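Local structure of aldehyde dehydrogenase family protein (Pseudomonas syringae pv. tomato, 6X9L) at residues 62-67 with 149-154. The protein is a long-chain aliphatic aldehyde dehydrogenase that binds NAD+ and octanal and probably oxidises such aldehydes with NAD+ as coenzyme. The protein carries 1 engineered substitution. Residues are numbered along the deposited sequence; the frame is centred on the assembly and turned at random.
Sequences AARAAF and IGVCAL
Helix 53-71 presents Ala63, Arg64 and Phe67 to the point where strand 143-155 resumes at Val151 after a short break at Ile149-Gly150, and the backbones come closest at Ala63 and Val151, whose CA atoms are 6.1 Å apart. Val151 fills the middle of the contact with both of its methyls. CG1, anti to the backbone N (chi1 174°), meets the CB of Ala63 at 3.8 Å; the small alanine lets the helix come this near to the strand. CG2 lies over one face of the Arg64 guanidinium, near its centre and 3.5 Å from CZ, so the flat cationic group rests on a methyl. Bends at chi2 and chi3 fold the arginine chain back over the valine and leave its polar rim for other partners: NH2 forms a salt bridge with Asp229 OD2 and a hydrogen bond with Asp227 O. Asp229 OD2 also accepts a hydrogen bond from the backbone N-H of Val151, and this shared carboxylate ties helix and strand together indirectly. One turn further along the helix, the Phe67 ring, on which Arg439 of the second subunit packs, takes the CA of Gly150 over its face, 4.0 Å from the ring centroid and 29° off the normal, a CH-pi contact. Glycine suits this place because its backbone conformation would press a CB against the carbonyl O of Ile149. Between the parallel neighbours 178-182 and 230-234, strand 143-155 is a central strand of the Rossmann-like coenzyme-binding domain of aldehyde dehydrogenases, and helix 53-71 covers the beginning of these parallel strands, away from the NAD and octanal pockets.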
loop_
_atom_site.group_PDB
_atom_site.type_symbol
_atom_site.label_atom_id
_atom_site.label_comp_id
_atom_site.label_asym_id
_atom_site.label_seq_id
_atom_site.Cartn_x
_atom_site.Cartn_y
_atom_site.Cartn_z
ATOM N N ALA A 62 -3.180 15.110 -20.220
ATOM C CA ALA A 62 -4.356 15.902 -19.862
ATOM C C ALA A 62 -4.579 15.877 -18.360
ATOM O O ALA A 62 -4.824 16.924 -17.741
ATOM C CB ALA A 62 -5.600 15.399 -20.592
ATOM N N ALA A 63 -4.474 14.688 -17.753
ATOM C CA ALA A 63 -4.655 14.577 -16.308
ATOM C C ALA A 63 -3.628 15.426 -15.567
ATOM O O ALA A 63 -3.969 16.200 -14.666
ATOM C CB ALA A 63 -4.575 13.101 -15.882
ATOM N N ARG A 64 -2.358 15.293 -15.933
ATOM C CA ARG A 64 -1.334 16.122 -15.312
ATOM C C ARG A 64 -1.701 17.602 -15.427
ATOM O O ARG A 64 -1.835 18.305 -14.415
ATOM C CB ARG A 64 0.030 15.829 -15.946
ATOM C CG ARG A 64 1.180 16.588 -15.326
ATOM C CD ARG A 64 1.201 16.397 -13.834
ATOM N NE ARG A 64 1.449 15.012 -13.480
ATOM C CZ ARG A 64 1.350 14.543 -12.238
ATOM N NH1 ARG A 64 0.996 15.359 -11.239
ATOM N NH2 ARG A 64 1.586 13.254 -11.994
ATOM N N ALA A 65 -1.919 18.085 -16.654
ATOM C CA ALA A 65 -2.193 19.512 -16.844
ATOM C C ALA A 65 -3.400 20.007 -16.037
ATOM O O ALA A 65 -3.403 21.152 -15.585
ATOM C CB ALA A 65 -2.394 19.809 -18.328
ATOM N N ALA A 66 -4.423 19.176 -15.844
ATOM C CA ALA A 66 -5.619 19.573 -15.109
ATOM C C ALA A 66 -5.492 19.454 -13.598
ATOM O O ALA A 66 -6.411 19.882 -12.894
ATOM C CB ALA A 66 -6.811 18.716 -15.530
ATOM N N PHE A 67 -4.398 18.889 -13.086
ATOM C CA PHE A 67 -4.345 18.514 -11.673
ATOM C C PHE A 67 -4.247 19.730 -10.758
ATOM O O PHE A 67 -4.899 19.777 -9.711
ATOM C CB PHE A 67 -3.175 17.565 -11.431
ATOM C CG PHE A 67 -2.886 17.318 -9.977
ATOM C CD1 PHE A 67 -3.769 16.606 -9.192
ATOM C CD2 PHE A 67 -1.717 17.786 -9.399
ATOM C CE1 PHE A 67 -3.503 16.371 -7.846
ATOM C CE2 PHE A 67 -1.447 17.556 -8.061
ATOM C CZ PHE A 67 -2.347 16.847 -7.281
ATOM N N ILE A 149 -2.953 12.519 -4.120
ATOM C CA ILE A 149 -1.661 11.965 -4.506
ATOM C C ILE A 149 -1.296 12.337 -5.942
ATOM O O ILE A 149 -0.109 12.331 -6.292
ATOM C CB ILE A 149 -1.657 10.443 -4.278
ATOM C CG1 ILE A 149 -0.262 9.864 -4.500
ATOM C CG2 ILE A 149 -2.715 9.754 -5.157
ATOM C CD1 ILE A 149 -0.102 8.485 -3.909
ATOM N N GLY A 150 -2.277 12.679 -6.781
ATOM C CA GLY A 150 -1.993 13.205 -8.099
ATOM C C GLY A 150 -2.758 12.583 -9.252
ATOM O O GLY A 150 -3.993 12.512 -9.235
ATOM N N VAL A 151 -2.024 12.162 -10.283
ATOM C CA VAL A 151 -2.622 11.488 -11.433
ATOM C C VAL A 151 -2.747 9.997 -11.117
ATOM O O VAL A 151 -1.784 9.366 -10.664
ATOM C CB VAL A 151 -1.779 11.726 -12.702
ATOM C CG1 VAL A 151 -2.314 10.901 -13.851
ATOM C CG2 VAL A 151 -1.742 13.206 -13.063
ATOM N N CYS A 152 -3.934 9.428 -11.366
ATOM C CA CYS A 152 -4.280 8.066 -10.965
ATOM C C CYS A 152 -4.734 7.240 -12.167
ATOM O O CYS A 152 -5.565 7.699 -12.960
ATOM C CB CYS A 152 -5.409 8.068 -9.907
ATOM S SG CYS A 152 -5.056 8.990 -8.408
ATOM N N ALA A 153 -4.222 6.014 -12.277
ATOM C CA ALA A 153 -4.673 5.054 -13.280
ATOM C C ALA A 153 -5.710 4.120 -12.671
ATOM O O ALA A 153 -5.455 3.494 -11.637
ATOM C CB ALA A 153 -3.505 4.232 -13.830
ATOM N N LEU A 154 -6.872 4.019 -13.311
ATOM C CA LEU A 154 -7.945 3.153 -12.842
ATOM C C LEU A 154 -8.256 2.101 -13.895
ATOM O O LEU A 154 -8.522 2.433 -15.059
ATOM C CB LEU A 154 -9.199 3.961 -12.527
ATOM C CG LEU A 154 -8.913 5.284 -11.817
ATOM C CD1 LEU A 154 -10.216 6.113 -11.694
ATOM C CD2 LEU A 154 -8.224 5.063 -10.456
#